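Local coordinates for protein methylmalonyl-CoA carboxyltransferase 12S subunit (Propionibacterium freudenreichii, PDB 1ON3) that transfers the carboxyl group of methylmalonyl-CoA to the biotin of the 1.3S subunit, as the hexameric core of transcarboxylase, leaving propanoyl-CoA, at residues E[264-270]-E[322-326]; E[250-254]-E[303-307]; E[62-66]-E[117-121]; E[46-50]-E[99-103]. All coordinates share one frame; numbering follows the deposited sequence. Where two conformers were deposited one is given.

Contact 1. Residues E[264-270]-E[322-326]; sequences SFVNPNN and RVNGR
Val266 N donates to Gly325 O (3.1 Å), and Asn324 ND2 reaches Asn269 O at 2.8 Å on a lone pair in the carbonyl plane, with Asn269 O in the amide plane of Asn324; together they tie the loop 264-270 to the turn 323-326. Water bridges flank them: one joins Ser264 O to Arg322 NE at the guanidinium edge, another joins Asn270 OD1 to Asn324 O.

Packing contacts use flat faces. The Arg322 chain runs extended from CG to NE and lays a guanidinium face on Val266, with Val266 CB 3.5 Å from Arg322 NE, while NH2 bonds Ser253 OG. Replacing Arg322 with an alanine would probably uncover Val266 and leave the bridging water and Ser253 without their donor. Arg326 CB makes a CH-pi contact over the Phe265 ring, 4.2 Å from its centroid, and Phe265 CZ lies over the guanidinium, whose plane is turned 79° from the ring; Arg326 NH1 pairs with Glu262.

Asp301 holds the turn through the amides of Asn324 and Gly325. Asn and Gly suit its positive phi angles, and a CB on Gly325 would clash with Pro268 CG. This is the type I' Asn-Gly turn of a 2:2 beta hairpin, joining strands 316-323 and 326-333.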
loop_
_atom_site.group_PDB
_atom_site.type_symbol
_atom_site.label_atom_id
_atom_site.label_comp_id
_atom_site.label_asym_id
_atom_site.label_seq_id
_atom_site.Cartn_x
_atom_site.Cartn_y
_atom_site.Cartn_z
ATOM N N SER E 264 9.771 -24.238 8.706
ATOM C CA SER E 264 10.992 -24.319 9.500
ATOM C C SER E 264 11.797 -25.536 9.020
ATOM O O SER E 264 11.225 -26.574 8.657
ATOM C CB SER E 264 10.639 -24.459 10.985
ATOM O OG SER E 264 9.859 -23.355 11.403
ATOM N N PHE E 265 13.119 -25.402 8.988
ATOM C CA PHE E 265 13.976 -26.497 8.555
ATOM C C PHE E 265 13.893 -27.623 9.573
ATOM O O PHE E 265 13.721 -27.375 10.769
ATOM C CB PHE E 265 15.435 -26.036 8.444
ATOM C CG PHE E 265 15.699 -25.070 7.317
ATOM C CD1 PHE E 265 14.657 -24.520 6.569
ATOM C CD2 PHE E 265 17.004 -24.693 7.019
ATOM C CE1 PHE E 265 14.919 -23.614 5.550
ATOM C CE2 PHE E 265 17.270 -23.783 5.995
ATOM C CZ PHE E 265 16.228 -23.246 5.265
ATOM N N VAL E 266 14.039 -28.852 9.097
ATOM C CA VAL E 266 13.984 -30.035 9.958
ATOM C C VAL E 266 15.158 -30.980 9.657
ATOM O O VAL E 266 15.446 -31.257 8.490
ATOM C CB VAL E 266 12.641 -30.797 9.742
ATOM C CG1 VAL E 266 12.635 -32.112 10.517
ATOM C CG2 VAL E 266 11.480 -29.922 10.191
ATOM N N ASN E 267 15.841 -31.450 10.707
ATOM C CA ASN E 267 16.963 -32.393 10.580
ATOM C C ASN E 267 17.782 -32.183 9.311
ATOM O O ASN E 267 17.915 -33.094 8.501
ATOM C CB ASN E 267 16.432 -33.827 10.580
ATOM C CG ASN E 267 15.784 -34.210 11.895
ATOM O OD1 ASN E 267 14.950 -35.117 11.946
ATOM N ND2 ASN E 267 16.175 -33.533 12.970
ATOM N N PRO E 268 18.372 -30.994 9.146
ATOM C CA PRO E 268 19.171 -30.672 7.963
ATOM C C PRO E 268 20.371 -31.563 7.708
ATOM O O PRO E 268 21.164 -31.835 8.614
ATOM C CB PRO E 268 19.598 -29.224 8.209
ATOM C CG PRO E 268 18.584 -28.705 9.201
ATOM C CD PRO E 268 18.378 -29.874 10.103
ATOM N N ASN E 269 20.496 -32.029 6.471
ATOM C CA ASN E 269 21.639 -32.840 6.072
ATOM C C ASN E 269 22.370 -31.879 5.135
ATOM O O ASN E 269 21.836 -31.502 4.086
ATOM C CB ASN E 269 21.192 -34.087 5.310
ATOM C CG ASN E 269 22.338 -35.027 5.008
ATOM O OD1 ASN E 269 23.326 -34.641 4.396
ATOM N ND2 ASN E 269 22.208 -36.276 5.438
ATOM N N ASN E 270 23.573 -31.457 5.509
ATOM C CA ASN E 270 24.290 -30.506 4.668
ATOM C C ASN E 270 25.341 -31.098 3.749
ATOM O O ASN E 270 26.032 -30.366 3.044
ATOM C CB ASN E 270 24.902 -29.399 5.525
ATOM C CG ASN E 270 23.854 -28.627 6.301
ATOM O OD1 ASN E 270 22.943 -28.031 5.720
ATOM N ND2 ASN E 270 23.974 -28.639 7.623
ATOM N N ARG E 322 13.159 -32.749 1.516
ATOM C CA ARG E 322 13.968 -31.662 2.015
ATOM C C ARG E 322 15.370 -31.689 1.438
ATOM O O ARG E 322 15.925 -32.757 1.143
ATOM C CB ARG E 322 14.044 -31.712 3.542
ATOM C CG ARG E 322 12.759 -31.263 4.244
ATOM C CD ARG E 322 12.899 -31.352 5.747
ATOM N NE ARG E 322 11.626 -31.105 6.416
ATOM C CZ ARG E 322 10.808 -32.049 6.865
ATOM N NH1 ARG E 322 11.115 -33.332 6.726
ATOM N NH2 ARG E 322 9.672 -31.700 7.456
ATOM N N VAL E 323 15.920 -30.500 1.235
ATOM C CA VAL E 323 17.289 -30.382 0.762
ATOM C C VAL E 323 17.936 -29.436 1.760
ATOM O O VAL E 323 17.511 -28.293 1.904
ATOM C CB VAL E 323 17.373 -29.802 -0.668
ATOM C CG1 VAL E 323 18.848 -29.654 -1.069
ATOM C CG2 VAL E 323 16.667 -30.748 -1.657
ATOM N N ASN E 324 18.949 -29.926 2.466
ATOM C CA ASN E 324 19.627 -29.125 3.483
ATOM C C ASN E 324 18.603 -28.637 4.513
ATOM O O ASN E 324 18.672 -27.503 4.992
ATOM C CB ASN E 324 20.337 -27.932 2.846
ATOM C CG ASN E 324 21.454 -28.349 1.881
ATOM O OD1 ASN E 324 21.790 -27.604 0.967
ATOM N ND2 ASN E 324 22.033 -29.527 2.097
ATOM N N GLY E 325 17.647 -29.505 4.837
ATOM C CA GLY E 325 16.620 -29.174 5.818
ATOM C C GLY E 325 15.444 -28.340 5.346
ATOM O O GLY E 325 14.466 -28.181 6.078
ATOM N N ARG E 326 15.519 -27.817 4.126
ATOM C CA ARG E 326 14.453 -26.973 3.584
ATOM C C ARG E 326 13.386 -27.790 2.855
ATOM O O ARG E 326 13.716 -28.640 2.014
ATOM C CB ARG E 326 15.063 -25.948 2.604
ATOM C CG ARG E 326 14.106 -24.965 1.960
ATOM C CD ARG E 326 14.740 -24.365 0.699
ATOM N NE ARG E 326 16.047 -23.746 0.963
ATOM C CZ ARG E 326 16.198 -22.584 1.596
ATOM N NH1 ARG E 326 15.131 -21.919 2.012
ATOM N NH2 ARG E 326 17.410 -22.106 1.847
HETATM O O HOH W 1 10.711 -28.419 6.605
HETATM O O HOH W 2 20.781 -26.317 6.095
#

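Contact 2. Residues E[250-254]-E[303-307]; sequences KLLSF and GDYLE
Lys250, Leu251 and Phe254, toward the C-terminal end of helix 241-253, pack against Asp304 and Leu306 at the start of strand 305-308, an outermost strand of the second of the chain's two crotonase-type sheets. The helix follows strand 236-238, an outermost strand of the first sheet, so the contact lies where the duplicated halves of the carboxyltransferase meet.

Asp304 comes first along the strand side. Its side chain and that of Lys250 come from opposite directions, and Lys250 NZ lies 2.8 Å from Asp304 OD1, on the syn side and 20° out of the carboxylate plane, in a salt bridge. The lysine gets there by a bend at chi2 (71°), after which the chain runs straight to NZ. An alanine in place of Lys250 would probably leave Asp304 without this charged mate and strip the methylene cover from Leu306. Asp304 OD1 also stands near the plane of the Phe254 ring, at its edge and 4.2 Å from CZ, a position consistent with a weak attraction to the ring hydrogens.

Leu306 follows, its CB directed at the helix, and a branched aliphatic side chain suits a site walled by three residues. CG is anti to the backbone N (chi1 172°), which, with chi2 near 66°, carries CD2 to the helix backbone, 3.6 Å from Leu251 CA. Lys250 CG slides alongside the same methyl at 4.0 Å. Phe236 of strand 236-238 packs on both leucines, and Arg322 makes a cation-pi contact with Phe254. The Phe254 ring closes the group, bringing CE1 to 3.8 Å from Leu306 CB.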
loop_
_atom_site.group_PDB
_atom_site.type_symbol
_atom_site.label_atom_id
_atom_site.label_comp_id
_atom_site.label_asym_id
_atom_site.label_seq_id
_atom_site.Cartn_x
_atom_site.Cartn_y
_atom_site.Cartn_z
ATOM N N LYS E 250 3.426 -36.022 9.647
ATOM C CA LYS E 250 4.518 -36.012 8.667
ATOM C C LYS E 250 4.253 -34.914 7.624
ATOM O O LYS E 250 5.126 -34.101 7.308
ATOM C CB LYS E 250 4.615 -37.380 7.979
ATOM C CG LYS E 250 5.708 -37.475 6.907
ATOM C CD LYS E 250 7.083 -37.467 7.526
ATOM C CE LYS E 250 8.156 -37.638 6.481
ATOM N NZ LYS E 250 9.489 -37.579 7.105
ATOM N N LEU E 251 3.033 -34.886 7.094
ATOM C CA LEU E 251 2.652 -33.876 6.109
ATOM C C LEU E 251 2.794 -32.471 6.698
ATOM O O LEU E 251 3.376 -31.573 6.082
ATOM C CB LEU E 251 1.198 -34.109 5.659
ATOM C CG LEU E 251 0.519 -32.990 4.858
ATOM C CD1 LEU E 251 1.230 -32.812 3.499
ATOM C CD2 LEU E 251 -0.963 -33.345 4.642
ATOM N N LEU E 252 2.257 -32.264 7.892
ATOM C CA LEU E 252 2.354 -30.946 8.511
ATOM C C LEU E 252 3.800 -30.484 8.693
ATOM O O LEU E 252 4.087 -29.289 8.562
ATOM C CB LEU E 252 1.642 -30.931 9.865
ATOM C CG LEU E 252 1.569 -29.589 10.604
ATOM C CD1 LEU E 252 0.783 -28.562 9.802
ATOM C CD2 LEU E 252 0.900 -29.818 11.958
ATOM N N SER E 253 4.709 -31.419 8.969
ATOM C CA SER E 253 6.116 -31.072 9.192
ATOM C C SER E 253 6.789 -30.371 8.016
ATOM O O SER E 253 7.789 -29.683 8.210
ATOM C CB SER E 253 6.931 -32.320 9.584
ATOM O OG SER E 253 7.188 -33.180 8.480
ATOM N N PHE E 254 6.254 -30.535 6.801
ATOM C CA PHE E 254 6.828 -29.883 5.619
ATOM C C PHE E 254 6.231 -28.500 5.388
ATOM O O PHE E 254 6.724 -27.727 4.556
ATOM C CB PHE E 254 6.561 -30.700 4.337
ATOM C CG PHE E 254 7.319 -31.999 4.259
ATOM C CD1 PHE E 254 6.711 -33.198 4.633
ATOM C CD2 PHE E 254 8.640 -32.018 3.820
ATOM C CE1 PHE E 254 7.412 -34.404 4.578
ATOM C CE2 PHE E 254 9.352 -33.204 3.754
ATOM C CZ PHE E 254 8.733 -34.415 4.139
ATOM N N GLY E 303 17.272 -39.463 1.971
ATOM C CA GLY E 303 16.478 -40.284 1.062
ATOM C C GLY E 303 15.002 -40.263 1.452
ATOM O O GLY E 303 14.189 -41.052 0.951
ATOM N N ASP E 304 14.651 -39.336 2.335
ATOM C CA ASP E 304 13.288 -39.224 2.839
ATOM C C ASP E 304 12.362 -38.361 1.986
ATOM O O ASP E 304 12.718 -37.265 1.564
ATOM C CB ASP E 304 13.323 -38.673 4.275
ATOM C CG ASP E 304 11.951 -38.579 4.902
ATOM O OD1 ASP E 304 11.482 -37.452 5.150
ATOM O OD2 ASP E 304 11.331 -39.632 5.143
ATOM N N TYR E 305 11.168 -38.873 1.720
ATOM C CA TYR E 305 10.185 -38.112 0.967
ATOM C C TYR E 305 8.794 -38.630 1.295
ATOM O O TYR E 305 8.617 -39.790 1.671
ATOM C CB TYR E 305 10.455 -38.164 -0.559
ATOM C CG TYR E 305 10.433 -39.541 -1.202
ATOM C CD1 TYR E 305 11.593 -40.312 -1.298
ATOM C CD2 TYR E 305 9.240 -40.075 -1.710
ATOM C CE1 TYR E 305 11.564 -41.588 -1.886
ATOM C CE2 TYR E 305 9.202 -41.344 -2.293
ATOM C CZ TYR E 305 10.365 -42.094 -2.377
ATOM O OH TYR E 305 10.319 -43.351 -2.947
ATOM N N LEU E 306 7.813 -37.746 1.204
ATOM C CA LEU E 306 6.429 -38.117 1.464
ATOM C C LEU E 306 5.714 -37.932 0.136
ATOM O O LEU E 306 5.504 -36.802 -0.299
ATOM C CB LEU E 306 5.817 -37.194 2.524
ATOM C CG LEU E 306 4.310 -37.392 2.723
ATOM C CD1 LEU E 306 4.049 -38.776 3.304
ATOM C CD2 LEU E 306 3.761 -36.306 3.633
ATOM N N GLU E 307 5.360 -39.033 -0.521
ATOM C CA GLU E 307 4.706 -38.935 -1.816
ATOM C C GLU E 307 3.233 -38.542 -1.685
ATOM O O GLU E 307 2.516 -39.098 -0.857
ATOM C CB GLU E 307 4.834 -40.269 -2.568
ATOM C CG GLU E 307 4.816 -40.104 -4.074
ATOM C CD GLU E 307 5.000 -41.406 -4.842
ATOM O OE1 GLU E 307 5.596 -42.371 -4.300
ATOM O OE2 GLU E 307 4.554 -41.455 -6.011
#

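Contact 3. Residues E[62-66]-E[117-121]; sequences VGAFR and TKVVE
Gly63 starts a type I beta turn that ends at Arg66 and faces the helical segment 117-121, with Gly63 CA 7.2 Å from Lys118 CA. The turn follows strand 60-62, an outermost strand of the N-terminal sheet of this crotonase-type fold, and the segment belongs to helix 113-129, whose Val119 packs on that sheet. Gly63 has a positive phi (79°), and any CB would be jammed against the preceding carbonyl and strike Lys118 CE, so glycine fits here.

Gly63 O takes two donors from opposite faces of its carbonyl plane. Arg66 N closes the turn at 3.0 Å, while Lys118 NZ comes from above the plane at 2.9 Å. A long lysine suits the buried place: bent at chi3 (63°), it delivers its ammonium to backbone carbonyls, since Val85 O and Ala82 O bind it too, and a water lies between NZ and Val62 O.

Arg66 runs past Lys118 in the opposite direction, its CB 3.9 Å from Lys118 CD, so methylenes pack while charged ends part. In one of two Glu121 conformers, OE1 meets the Arg66 guanidinium at its edge; this long salt bridge depends on that conformer and is doubtful. A second subunit packs on Val62, Phe65 and Arg66 and bonds the Gly63 backbone, with Tyr478 of that subunit edge-to-face on Phe65. Thr117 turns OG1 back to Glu113 O, leaving its methyl CG2 3.7 Å from Arg66 NH2.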
loop_
_atom_site.group_PDB
_atom_site.type_symbol
_atom_site.label_atom_id
_atom_site.label_comp_id
_atom_site.label_asym_id
_atom_site.label_seq_id
_atom_site.Cartn_x
_atom_site.Cartn_y
_atom_site.Cartn_z
ATOM N N VAL E 62 -13.024 -25.583 22.869
ATOM C CA VAL E 62 -13.968 -24.473 22.820
ATOM C C VAL E 62 -15.345 -25.043 22.455
ATOM O O VAL E 62 -15.463 -25.848 21.534
ATOM C CB VAL E 62 -13.569 -23.409 21.740
ATOM C CG1 VAL E 62 -14.716 -22.454 21.491
ATOM C CG2 VAL E 62 -12.347 -22.634 22.196
ATOM N N GLY E 63 -16.379 -24.648 23.190
ATOM C CA GLY E 63 -17.716 -25.122 22.861
ATOM C C GLY E 63 -18.106 -26.522 23.308
ATOM O O GLY E 63 -19.017 -27.124 22.727
ATOM N N ALA E 64 -17.436 -27.059 24.322
ATOM C CA ALA E 64 -17.807 -28.384 24.812
ATOM C C ALA E 64 -19.280 -28.296 25.216
ATOM O O ALA E 64 -20.087 -29.164 24.879
ATOM C CB ALA E 64 -16.960 -28.768 26.028
ATOM N N PHE E 65 -19.631 -27.227 25.924
ATOM C CA PHE E 65 -21.006 -27.065 26.386
ATOM C C PHE E 65 -21.963 -26.416 25.397
ATOM O O PHE E 65 -23.126 -26.188 25.731
ATOM C CB PHE E 65 -21.035 -26.283 27.698
ATOM C CG PHE E 65 -20.444 -27.028 28.852
ATOM C CD1 PHE E 65 -19.172 -26.720 29.318
ATOM C CD2 PHE E 65 -21.147 -28.067 29.457
ATOM C CE1 PHE E 65 -18.602 -27.439 30.369
ATOM C CE2 PHE E 65 -20.583 -28.788 30.507
ATOM C CZ PHE E 65 -19.306 -28.469 30.960
ATOM N N ARG E 66 -21.484 -26.117 24.190
ATOM C CA ARG E 66 -22.327 -25.498 23.162
ATOM C C ARG E 66 -23.476 -26.441 22.805
ATOM O O ARG E 66 -23.278 -27.652 22.718
ATOM C CB ARG E 66 -21.495 -25.209 21.909
ATOM C CG ARG E 66 -22.218 -24.433 20.822
ATOM C CD ARG E 66 -22.338 -22.962 21.161
ATOM N NE ARG E 66 -22.827 -22.191 20.020
ATOM C CZ ARG E 66 -22.051 -21.546 19.155
ATOM N NH1 ARG E 66 -20.727 -21.557 19.286
ATOM N NH2 ARG E 66 -22.600 -20.899 18.142
ATOM N N THR E 117 -21.353 -24.215 12.743
ATOM C CA THR E 117 -20.959 -22.890 13.204
ATOM C C THR E 117 -19.705 -23.010 14.066
ATOM O O THR E 117 -18.810 -22.173 13.971
ATOM C CB THR E 117 -22.089 -22.227 14.007
ATOM O OG1 THR E 117 -23.198 -22.001 13.131
ATOM C CG2 THR E 117 -21.630 -20.899 14.591
ATOM N N LYS E 118 -19.640 -24.060 14.889
ATOM C CA LYS E 118 -18.484 -24.301 15.760
ATOM C C LYS E 118 -17.225 -24.506 14.909
ATOM O O LYS E 118 -16.134 -23.988 15.208
ATOM C CB LYS E 118 -18.709 -25.558 16.625
ATOM C CG LYS E 118 -19.580 -25.349 17.878
ATOM C CD LYS E 118 -19.718 -26.621 18.717
ATOM C CE LYS E 118 -18.384 -27.096 19.257
ATOM N NZ LYS E 118 -18.540 -28.283 20.149
ATOM N N VAL E 119 -17.372 -25.289 13.856
ATOM C CA VAL E 119 -16.239 -25.551 12.969
ATOM C C VAL E 119 -15.774 -24.258 12.284
ATOM O O VAL E 119 -14.574 -23.977 12.213
ATOM C CB VAL E 119 -16.604 -26.601 11.898
ATOM C CG1 VAL E 119 -15.488 -26.699 10.859
ATOM C CG2 VAL E 119 -16.792 -27.964 12.565
ATOM N N VAL E 120 -16.720 -23.471 11.784
ATOM C CA VAL E 120 -16.372 -22.218 11.125
ATOM C C VAL E 120 -15.680 -21.252 12.093
ATOM O O VAL E 120 -14.716 -20.577 11.729
ATOM C CB VAL E 120 -17.630 -21.541 10.512
ATOM C CG1 VAL E 120 -17.277 -20.172 9.973
ATOM C CG2 VAL E 120 -18.167 -22.391 9.362
ATOM N N GLU E 121 -16.164 -21.187 13.330
ATOM C CA GLU E 121 -15.552 -20.294 14.304
ATOM C C GLU E 121 -14.114 -20.726 14.570
ATOM O O GLU E 121 -13.222 -19.891 14.727
ATOM C CB GLU E 121 -16.407 -20.240 15.581
ATOM C CG GLU E 121 -17.393 -19.059 15.547
ATOM C CD GLU E 121 -18.632 -19.250 16.408
ATOM O OE1 GLU E 121 -18.545 -19.943 17.450
ATOM O OE2 GLU E 121 -19.696 -18.693 16.042
HETATM O O HOH W 3 -16.037 -28.602 21.296
#

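Contact 4. Residues E[46-50]-E[99-103]; sequences ARERL and AASQD
Ser101 OG donates to Ala46 O at 2.8 Å and accepts a hydrogen bond from a water, so the hydroxyl is held from two directions. With OG anti to the backbone N (chi1 -171°), the serine reaches from strand 95-102 into the first turn of helix 46-53; the same carbonyl also takes a weak bond from Leu50 N. The helix packs on the N-terminal sheet of the crotonase-type fold, running roughly antiparallel to the strand: the axes of 46-50 and 99-102 approach to 7.8 Å, their N-to-C directions 149° apart.

The water is gripped three times: it donates to Ser101 OG and Gln102 O, and accepts from Arg49 NH1 in the guanidinium plane. Arg49 also makes salt bridges with Asp241 and Asp138, which probably stabilise its buried charge. A second water links Ala46 N, at the start of the helix, to Asp103 OD1, an atom that bonds Thr105 as well.

Small residues let helix and strand come close. Ala46 CB sits 3.3 Å from Gln102 O, where little beyond a methyl would fit. Further along, Leu50 lies over the strand: CD1 rests 3.6 Å from Ser101 CB, and CD2 lies 3.7 Å from Ala99 CB.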
loop_
_atom_site.group_PDB
_atom_site.type_symbol
_atom_site.label_atom_id
_atom_site.label_comp_id
_atom_site.label_asym_id
_atom_site.label_seq_id
_atom_site.Cartn_x
_atom_site.Cartn_y
_atom_site.Cartn_z
ATOM N N ALA E 46 -13.888 -39.408 18.365
ATOM C CA ALA E 46 -13.490 -38.042 18.045
ATOM C C ALA E 46 -12.437 -37.503 19.019
ATOM O O ALA E 46 -11.483 -36.850 18.608
ATOM C CB ALA E 46 -14.701 -37.146 18.070
ATOM N N ARG E 47 -12.602 -37.773 20.313
ATOM C CA ARG E 47 -11.652 -37.255 21.283
ATOM C C ARG E 47 -10.331 -38.005 21.318
ATOM O O ARG E 47 -9.294 -37.408 21.592
ATOM C CB ARG E 47 -12.309 -37.181 22.666
ATOM C CG ARG E 47 -13.397 -36.101 22.681
ATOM C CD ARG E 47 -14.271 -36.090 23.927
ATOM N NE ARG E 47 -15.304 -35.061 23.793
ATOM C CZ ARG E 47 -15.112 -33.766 24.028
ATOM N NH1 ARG E 47 -13.921 -33.314 24.429
ATOM N NH2 ARG E 47 -16.102 -32.916 23.843
ATOM N N GLU E 48 -10.359 -39.306 21.039
ATOM C CA GLU E 48 -9.121 -40.076 21.009
ATOM C C GLU E 48 -8.266 -39.567 19.845
ATOM O O GLU E 48 -7.048 -39.461 19.954
ATOM C CB GLU E 48 -9.423 -41.568 20.823
ATOM C CG GLU E 48 -9.976 -42.229 22.073
ATOM C CD GLU E 48 -10.633 -43.574 21.799
ATOM O OE1 GLU E 48 -10.991 -44.252 22.775
ATOM O OE2 GLU E 48 -10.804 -43.950 20.622
ATOM N N ARG E 49 -8.918 -39.252 18.731
ATOM C CA ARG E 49 -8.210 -38.760 17.547
ATOM C C ARG E 49 -7.469 -37.458 17.841
ATOM O O ARG E 49 -6.297 -37.311 17.491
ATOM C CB ARG E 49 -9.200 -38.564 16.389
ATOM C CG ARG E 49 -9.629 -39.897 15.758
ATOM C CD ARG E 49 -10.882 -39.775 14.871
ATOM N NE ARG E 49 -11.213 -41.059 14.249
ATOM C CZ ARG E 49 -12.360 -41.334 13.630
ATOM N NH1 ARG E 49 -13.313 -40.414 13.530
ATOM N NH2 ARG E 49 -12.563 -42.541 13.123
ATOM N N LEU E 50 -8.143 -36.519 18.496
ATOM C CA LEU E 50 -7.493 -35.262 18.827
ATOM C C LEU E 50 -6.390 -35.509 19.848
ATOM O O LEU E 50 -5.312 -34.926 19.764
ATOM C CB LEU E 50 -8.509 -34.265 19.383
ATOM C CG LEU E 50 -9.434 -33.660 18.332
ATOM C CD1 LEU E 50 -10.530 -32.834 19.015
ATOM C CD2 LEU E 50 -8.605 -32.793 17.385
ATOM N N ALA E 99 -8.185 -27.324 15.434
ATOM C CA ALA E 99 -8.707 -28.580 14.892
ATOM C C ALA E 99 -10.165 -28.833 15.239
ATOM O O ALA E 99 -10.695 -28.259 16.194
ATOM C CB ALA E 99 -7.856 -29.739 15.409
ATOM N N ALA E 100 -10.800 -29.688 14.442
ATOM C CA ALA E 100 -12.191 -30.077 14.653
ATOM C C ALA E 100 -12.243 -31.590 14.492
ATOM O O ALA E 100 -11.491 -32.171 13.701
ATOM C CB ALA E 100 -13.095 -29.408 13.636
ATOM N N SER E 101 -13.128 -32.242 15.233
ATOM C CA SER E 101 -13.204 -33.695 15.148
ATOM C C SER E 101 -14.661 -34.098 15.321
ATOM O O SER E 101 -15.235 -33.902 16.391
ATOM C CB SER E 101 -12.319 -34.308 16.241
ATOM O OG SER E 101 -12.173 -35.708 16.101
ATOM N N GLN E 102 -15.259 -34.630 14.262
ATOM C CA GLN E 102 -16.662 -35.040 14.306
ATOM C C GLN E 102 -16.855 -36.294 15.133
ATOM O O GLN E 102 -16.040 -37.225 15.089
ATOM C CB GLN E 102 -17.208 -35.263 12.889
ATOM C CG GLN E 102 -17.465 -33.966 12.139
ATOM C CD GLN E 102 -18.038 -34.181 10.751
ATOM O OE1 GLN E 102 -17.521 -34.983 9.979
ATOM N NE2 GLN E 102 -19.100 -33.447 10.419
ATOM N N ASP E 103 -17.959 -36.309 15.878
ATOM C CA ASP E 103 -18.287 -37.419 16.753
ATOM C C ASP E 103 -19.450 -38.210 16.162
ATOM O O ASP E 103 -20.622 -37.843 16.322
ATOM C CB ASP E 103 -18.662 -36.887 18.139
ATOM C CG ASP E 103 -18.848 -37.991 19.153
ATOM O OD1 ASP E 103 -18.826 -39.172 18.758
ATOM O OD2 ASP E 103 -19.020 -37.676 20.347
HETATM O O HOH W 4 -16.495 -40.504 18.101
HETATM O O HOH W 5 -17.046 -37.135 21.843
HETATM O O HOH W 6 -13.463 -37.608 14.363
#

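How the contacts relate
From the N terminus, contact 4 opens at helix 46-53 and contact 3 at the turn after strand 60-62; contact 4 then closes on strand 95-102 and contact 3 on helix 113-129, so the two loops cross. They touch where Val119 of helix 113-129 packs on Ala100; together they tie helices 46-53 and 113-129 to the N-terminal sheet. Contact 2 opens next at the end of helix 241-253 and contact 1 in the following loop; they close on strands 305-308 and 316-323, neighbours in the second sheet, and cross likewise. These two touch through Arg322. The two pairs stand apart: contacts 2 and 4 come no nearer than about 9 Å between atoms.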